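Local coordinates for Thiol:disulfide interchange protein DsbA (Pseudomonas aeruginosa, PDB 4ZL8) that probably transfers its redox-active disulfide to other proteins in the periplasm, acting as a thioredoxin-fold thiol oxidase of the DsbA subfamily, at residues Pro45-Val48 / Pro49-Glu52; Gln137-Lys140 / Ala141-Ala145; Tyr148-Gly152 / Val153-Val157. The protein carries 1 engineered substitution. All coordinates share one frame; numbering follows the deposited sequence.

Overall arrangement
The three contacts come one after another along the chain, all within the thioredoxin-fold chain of this DsbA. Contact 1 lies on helix 38-52, the helix that begins at the CxxC pair; contact 2 lies on helix 132-148; contact 3 is the turn that leads from that second helix into strand 155-158. Contacts 1 and 2 are on opposite sides of the chain's centre, their own centres about 24 Å apart. Contact 3 lies about 18 Å from contact 1 and 13 Å from contact 2, centre to centre, and touches both: Met156 packs on Ile47, while Val150 N probably bonds to Ala145 O. The cis-proline loop is thereby tied to both helices, next to the presumed redox-active cysteines, Cys37 and Cys40.

Contact 1: Pro45-Val48 / Pro49-Glu52; sequences PTIV and PWSE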
loop_
_atom_site.group_PDB
_atom_site.type_symbol
_atom_site.label_atom_id
_atom_site.label_comp_id
_atom_site.label_asym_id
_atom_site.label_seq_id
_atom_site.Cartn_x
_atom_site.Cartn_y
_atom_site.Cartn_z
ATOM N N PRO A 45 8.741 -1.754 10.077
ATOM C CA PRO A 45 8.653 -2.054 11.519
ATOM C C PRO A 45 7.824 -1.036 12.309
ATOM O O PRO A 45 7.403 -1.316 13.443
ATOM C CB PRO A 45 10.115 -2.048 11.985
ATOM C CG PRO A 45 10.921 -2.174 10.740
ATOM C CD PRO A 45 10.130 -1.620 9.611
ATOM N N THR A 46 7.563 0.114 11.710
ATOM C CA THR A 46 6.731 1.137 12.348
ATOM C C THR A 46 5.260 0.959 11.959
ATOM O O THR A 46 4.380 0.901 12.825
ATOM C CB THR A 46 7.229 2.541 11.970
ATOM O OG1 THR A 46 8.577 2.705 12.448
ATOM C CG2 THR A 46 6.365 3.619 12.603
ATOM N N ILE A 47 4.988 0.829 10.669
ATOM C CA ILE A 47 3.611 0.836 10.206
ATOM C C ILE A 47 2.930 -0.528 10.412
ATOM O O ILE A 47 1.738 -0.587 10.663
ATOM C CB ILE A 47 3.497 1.325 8.727
ATOM C CG1 ILE A 47 2.030 1.590 8.398
ATOM C CG2 ILE A 47 4.132 0.330 7.726
ATOM C CD1 ILE A 47 1.821 2.300 7.107
ATOM N N VAL A 48 3.671 -1.624 10.343
ATOM C CA VAL A 48 3.040 -2.936 10.487
ATOM C C VAL A 48 2.325 -3.112 11.834
ATOM O O VAL A 48 1.122 -3.388 11.856
ATOM C CB VAL A 48 4.026 -4.087 10.195
ATOM C CG1 VAL A 48 3.419 -5.445 10.597
ATOM C CG2 VAL A 48 4.399 -4.115 8.701
ATOM N N PRO A 49 3.025 -2.963 12.963
ATOM C CA PRO A 49 2.284 -3.219 14.202
ATOM C C PRO A 49 1.143 -2.225 14.408
ATOM O O PRO A 49 0.082 -2.576 14.942
ATOM C CB PRO A 49 3.343 -3.080 15.302
ATOM C CG PRO A 49 4.473 -2.306 14.679
ATOM C CD PRO A 49 4.428 -2.573 13.199
ATOM N N TRP A 50 1.336 -0.984 13.996
ATOM C CA TRP A 50 0.275 0.020 14.110
ATOM C C TRP A 50 -0.948 -0.388 13.301
ATOM O O TRP A 50 -2.097 -0.284 13.766
ATOM C CB TRP A 50 0.828 1.369 13.622
ATOM C CG TRP A 50 -0.179 2.502 13.511
ATOM C CD1 TRP A 50 -0.544 3.351 14.501
ATOM C CD2 TRP A 50 -0.895 2.914 12.346
ATOM N NE1 TRP A 50 -1.464 4.271 14.036
ATOM C CE2 TRP A 50 -1.701 4.018 12.713
ATOM C CE3 TRP A 50 -0.937 2.457 11.024
ATOM C CZ2 TRP A 50 -2.538 4.675 11.800
ATOM C CZ3 TRP A 50 -1.767 3.115 10.113
ATOM C CH2 TRP A 50 -2.553 4.214 10.511
ATOM N N SER A 51 -0.720 -0.889 12.098
ATOM C CA SER A 51 -1.817 -1.248 11.204
ATOM C C SER A 51 -2.625 -2.417 11.768
ATOM O O SER A 51 -3.833 -2.518 11.515
ATOM C CB SER A 51 -1.301 -1.576 9.805
ATOM O OG SER A 51 -0.621 -2.814 9.764
ATOM N N GLU A 52 -1.994 -3.265 12.569
ATOM C CA GLU A 52 -2.658 -4.447 13.096
ATOM C C GLU A 52 -3.525 -4.122 14.313
ATOM O O GLU A 52 -4.352 -4.944 14.735
ATOM C CB GLU A 52 -1.624 -5.531 13.415
ATOM C CG GLU A 52 -0.962 -6.090 12.168
ATOM C CD GLU A 52 0.169 -7.046 12.457
ATOM O OE1 GLU A 52 0.538 -7.212 13.640
ATOM O OE2 GLU A 52 0.695 -7.625 11.482
#
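Val48, Pro49, Ser51 and Glu52 meet in a local, one-turn contact on helix 38-52, near the surface, where a proline kinks the helix. With no N-H, Pro49 cannot bond to the turn before, and its ring fills the place of that bond: CD lies 3.2 Å from Pro45 O. On the preceding residue the squeeze is tight, Val48 CB standing 3.4 Å from Pro49 CD. The i+4 to i bonding resumes two residues on, at Ser51 N, which bonds to Ile47 O at 2.9 Å. Val48 O is gripped twice, by Glu52 N and by the Ser51 hydroxyl, which donates from OG to Val48 O over 2.8 Å. A serine suits this place because its short hydroxyl, set between its own N and carbonyl carbon (chi1 72°), reaches back to a carbonyl of the turn before.

The helix is the crossover of a beta-alpha-beta unit, strand 27-33, helix 38-52, strand 58-64, in the thioredoxin fold. Its inner side carries apolar groups: Ile47 CG1 approaches Trp50 CE3 obliquely at 4.1 Å, and Ile47 also rests on Phe60. Trp50 turns its CG anti to the backbone N (chi1 173°), packs on Leu176 and Ala179 of helix 172-188, and gives its NE1 hydrogen to Asp180. Glu52 runs alongside Val48, which also touches Arg62 of strand 58-64; OE2 of this exposed glutamate makes a van der Waals contact with Val48 CG1 at 3.6 Å.

Contact 2: Gln137-Lys140 / Ala141-Ala145; sequences QMEK and AKKLA
Glu139 and Lys143, one turn apart on helix 132-148, cross obliquely on its exposed face, an i to i+4 pair of opposite charges. The helix is regular here, with successive i+4 to i backbone bonds such as Lys143 N to Glu139 O at 3.0 Å. Glu139 leaves the backbone with CG anti to N, then bends at chi2 (73°), which swings the carboxylate over toward the lysine stem. Lys143 stays extended beyond CG, and its CE, not its ammonium, comes closest, 3.2 Å from Glu139 OE2. The charged atoms remain beyond salt-bridge range, with Glu139 OE2 and Lys143 NZ 4.2 Å apart. Lys142 passes the other carboxylate oxygen, its CD 4.1 Å from Glu139 OE1, beyond which the chain leads away, bending at chi4. Long, flexible charged side chains suit this solvent-facing side, whereas small Ala141 faces inward, where it lets the helix sit close to Leu63 of strand 58-64 and to Leu66; Met138 also packs on Leu66 and reaches Leu79 of helix 70-84. A water spans the charged pair, donating to Glu139 OE2 at 2.7 Å and weakly accepting from Lys143 NZ at 3.1 Å.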
loop_
_atom_site.group_PDB
_atom_site.type_symbol
_atom_site.label_atom_id
_atom_site.label_comp_id
_atom_site.label_asym_id
_atom_site.label_seq_id
_atom_site.Cartn_x
_atom_site.Cartn_y
_atom_site.Cartn_z
ATOM N N GLN A 137 -7.496 -4.752 -11.854
ATOM C CA GLN A 137 -6.973 -4.259 -10.596
ATOM C C GLN A 137 -5.784 -3.327 -10.812
ATOM O O GLN A 137 -5.635 -2.336 -10.099
ATOM C CB GLN A 137 -6.613 -5.408 -9.645
ATOM C CG GLN A 137 -7.826 -6.235 -9.220
ATOM C CD GLN A 137 -8.816 -5.408 -8.444
ATOM O OE1 GLN A 137 -8.442 -4.677 -7.531
ATOM N NE2 GLN A 137 -10.087 -5.510 -8.811
ATOM N N MET A 138 -4.909 -3.664 -11.756
ATOM C CA MET A 138 -3.761 -2.825 -12.079
ATOM C C MET A 138 -4.255 -1.458 -12.540
ATOM O O MET A 138 -3.751 -0.412 -12.115
ATOM C CB MET A 138 -2.896 -3.491 -13.165
ATOM C CG MET A 138 -2.144 -4.693 -12.651
ATOM S SD MET A 138 -0.692 -4.245 -11.702
ATOM C CE MET A 138 0.401 -3.702 -13.016
ATOM N N GLU A 139 -5.240 -1.438 -13.427
ATOM C CA GLU A 139 -5.738 -0.164 -13.933
ATOM C C GLU A 139 -6.337 0.675 -12.803
ATOM O O GLU A 139 -6.162 1.894 -12.728
ATOM C CB GLU A 139 -6.760 -0.381 -15.063
ATOM C CG GLU A 139 -7.356 0.905 -15.633
ATOM C CD GLU A 139 -6.399 1.699 -16.488
ATOM O OE1 GLU A 139 -5.240 1.266 -16.655
ATOM O OE2 GLU A 139 -6.821 2.746 -17.010
ATOM N N LYS A 140 -7.097 0.019 -11.930
ATOM C CA LYS A 140 -7.694 0.740 -10.812
ATOM C C LYS A 140 -6.641 1.328 -9.898
ATOM O O LYS A 140 -6.780 2.467 -9.452
ATOM C CB LYS A 140 -8.623 -0.186 -10.042
ATOM C CG LYS A 140 -9.909 -0.422 -10.807
ATOM C CD LYS A 140 -10.876 -1.371 -10.103
ATOM C CE LYS A 140 -12.173 -1.554 -10.893
ATOM N NZ LYS A 140 -13.033 -2.628 -10.294
ATOM N N ALA A 141 -5.575 0.586 -9.646
ATOM C CA ALA A 141 -4.505 1.096 -8.795
ATOM C C ALA A 141 -3.813 2.282 -9.434
ATOM O O ALA A 141 -3.456 3.248 -8.753
ATOM C CB ALA A 141 -3.525 -0.003 -8.461
ATOM N N LYS A 142 -3.589 2.208 -10.738
ATOM C CA LYS A 142 -2.973 3.307 -11.458
ATOM C C LYS A 142 -3.817 4.564 -11.344
ATOM O O LYS A 142 -3.315 5.649 -11.044
ATOM C CB LYS A 142 -2.802 2.931 -12.930
ATOM C CG LYS A 142 -2.172 4.008 -13.769
ATOM C CD LYS A 142 -2.091 3.562 -15.235
ATOM C CE LYS A 142 -1.638 4.680 -16.165
ATOM N NZ LYS A 142 -0.184 4.986 -16.025
ATOM N N LYS A 143 -5.114 4.409 -11.579
ATOM C CA LYS A 143 -6.023 5.544 -11.553
ATOM C C LYS A 143 -6.121 6.142 -10.145
ATOM O O LYS A 143 -6.231 7.350 -10.000
ATOM C CB LYS A 143 -7.406 5.139 -12.060
ATOM C CG LYS A 143 -7.470 4.897 -13.558
ATOM C CD LYS A 143 -8.910 4.769 -14.033
ATOM C CE LYS A 143 -8.994 4.564 -15.539
ATOM N NZ LYS A 143 -10.392 4.685 -16.033
ATOM N N LEU A 144 -6.078 5.304 -9.111
ATOM C CA LEU A 144 -6.095 5.839 -7.739
ATOM C C LEU A 144 -4.877 6.691 -7.435
ATOM O O LEU A 144 -4.998 7.793 -6.906
ATOM C CB LEU A 144 -6.240 4.718 -6.705
ATOM C CG LEU A 144 -7.628 4.114 -6.617
ATOM C CD1 LEU A 144 -7.584 2.825 -5.786
ATOM C CD2 LEU A 144 -8.649 5.098 -6.017
ATOM N N ALA A 145 -3.696 6.232 -7.815
ATOM C CA ALA A 145 -2.503 7.009 -7.538
ATOM C C ALA A 145 -2.562 8.353 -8.273
ATOM O O ALA A 145 -2.137 9.374 -7.740
ATOM C CB ALA A 145 -1.251 6.227 -7.925
HETATM O O HOH W 1 -9.241 2.781 -18.218
#

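Contact 3: Tyr148-Gly152 / Val153-Val157; sequences YQVTG and VPTMV
Val157 meets the ring of Tyr148 through both its methyls. From CB the side chain forks: CG1, anti to the backbone N (chi1 -179°), comes to 3.9 Å from Tyr148 CD1 and equally near CE1, while CG2 sits over the ring face, 3.9 Å from Tyr148 CG. CG2 makes a CH-pi contact 4.1 Å from the ring centroid and 20° off its normal, displaced toward the rim. A branched valine suits a strand and offers two methyls to one flat ring; the tyrosine, just ahead of Gln149, lays that ring against strand 155-158 and also packs on Val19.

The turn between them begins with a Schellman motif, in which Gln149 takes positive phi, and goes on to the cis-Pro154 loop of the thioredoxin fold, set against the CxxC helix. Pro154 lies against Cys37 and Cys40, the predicted redox-active pair. Two further contacts draw the arms of the turn together. Val150 CG2 reaches Thr155 CG2 tip to tip at 4.0 Å. Both branches of Thr155 meet the 148-152 segment: beside that methyl contact, its hydroxyl donates from OG1 to Gly152 O over 2.7 Å, approaching from above the carbonyl plane, 40° out of it. Gly152 suits a nearly fully extended backbone, which residues with a CB adopt less readily, and Thr155 itself joins the sheet by backbone bonds to Leu32 of strand 27-33.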
loop_
_atom_site.group_PDB
_atom_site.type_symbol
_atom_site.label_atom_id
_atom_site.label_comp_id
_atom_site.label_asym_id
_atom_site.label_seq_id
_atom_site.Cartn_x
_atom_site.Cartn_y
_atom_site.Cartn_z
ATOM N N TYR A 148 -4.891 10.592 -6.326
ATOM C CA TYR A 148 -4.244 11.068 -5.107
ATOM C C TYR A 148 -3.115 12.051 -5.418
ATOM O O TYR A 148 -2.589 12.680 -4.490
ATOM C CB TYR A 148 -3.655 9.901 -4.311
ATOM C CG TYR A 148 -4.605 8.837 -3.822
ATOM C CD1 TYR A 148 -5.878 9.124 -3.368
ATOM C CD2 TYR A 148 -4.199 7.509 -3.807
ATOM C CE1 TYR A 148 -6.730 8.113 -2.932
ATOM C CE2 TYR A 148 -5.033 6.511 -3.366
ATOM C CZ TYR A 148 -6.294 6.819 -2.920
ATOM O OH TYR A 148 -7.116 5.808 -2.489
ATOM N N GLN A 149 -2.754 12.145 -6.703
ATOM C CA GLN A 149 -1.621 12.956 -7.173
ATOM C C GLN A 149 -0.338 12.625 -6.406
ATOM O O GLN A 149 0.424 13.497 -5.977
ATOM C CB GLN A 149 -1.971 14.429 -7.094
ATOM C CG GLN A 149 -3.097 14.800 -8.063
ATOM C CD GLN A 149 -3.532 16.246 -7.929
ATOM O OE1 GLN A 149 -4.266 16.592 -7.016
ATOM N NE2 GLN A 149 -3.045 17.094 -8.808
ATOM N N VAL A 150 -0.092 11.334 -6.256
ATOM C CA VAL A 150 1.063 10.860 -5.531
ATOM C C VAL A 150 2.212 10.714 -6.512
ATOM O O VAL A 150 2.020 10.184 -7.603
ATOM C CB VAL A 150 0.733 9.514 -4.886
ATOM C CG1 VAL A 150 1.994 8.818 -4.383
ATOM C CG2 VAL A 150 -0.244 9.709 -3.744
ATOM N N THR A 151 3.400 11.182 -6.122
ATOM C CA THR A 151 4.549 11.158 -7.029
ATOM C C THR A 151 5.754 10.450 -6.430
ATOM O O THR A 151 6.865 10.527 -6.966
ATOM C CB THR A 151 4.966 12.572 -7.489
ATOM O OG1 THR A 151 5.216 13.398 -6.355
ATOM C CG2 THR A 151 3.873 13.202 -8.361
ATOM N N GLY A 152 5.548 9.760 -5.329
ATOM C CA GLY A 152 6.577 8.920 -4.764
ATOM C C GLY A 152 6.040 8.186 -3.561
ATOM O O GLY A 152 4.878 8.385 -3.152
ATOM N N VAL A 153 6.880 7.330 -2.993
ATOM C CA VAL A 153 6.491 6.430 -1.918
ATOM C C VAL A 153 7.596 6.386 -0.862
ATOM O O VAL A 153 8.751 6.729 -1.173
ATOM C CB VAL A 153 6.209 5.012 -2.457
ATOM C CG1 VAL A 153 4.972 5.033 -3.360
ATOM C CG2 VAL A 153 7.396 4.433 -3.190
ATOM N N PRO A 154 7.252 5.992 0.369
ATOM C CA PRO A 154 5.891 5.718 0.853
ATOM C C PRO A 154 5.104 7.008 1.048
ATOM O O PRO A 154 5.649 8.014 1.491
ATOM C CB PRO A 154 6.138 4.999 2.174
ATOM C CG PRO A 154 7.479 5.509 2.640
ATOM C CD PRO A 154 8.281 5.791 1.407
ATOM N N THR A 155 3.808 6.952 0.728
ATOM C CA THR A 155 2.894 8.074 0.926
ATOM C C THR A 155 1.610 7.533 1.500
ATOM O O THR A 155 1.137 6.464 1.114
ATOM C CB THR A 155 2.603 8.794 -0.390
ATOM O OG1 THR A 155 3.813 9.374 -0.890
ATOM C CG2 THR A 155 1.566 9.907 -0.229
ATOM N N MET A 156 1.069 8.276 2.454
ATOM C CA MET A 156 -0.177 7.905 3.111
ATOM C C MET A 156 -1.319 8.769 2.584
ATOM O O MET A 156 -1.145 9.963 2.315
ATOM C CB MET A 156 -0.078 8.175 4.608
ATOM C CG MET A 156 1.085 7.515 5.312
ATOM S SD MET A 156 1.094 5.715 5.173
ATOM C CE MET A 156 -0.465 5.278 5.876
ATOM N N VAL A 157 -2.495 8.150 2.455
ATOM C CA VAL A 157 -3.727 8.884 2.180
ATOM C C VAL A 157 -4.803 8.393 3.133
ATOM O O VAL A 157 -5.079 7.193 3.214
ATOM C CB VAL A 157 -4.225 8.758 0.707
ATOM C CG1 VAL A 157 -5.496 9.575 0.509
ATOM C CG2 VAL A 157 -3.146 9.189 -0.273
#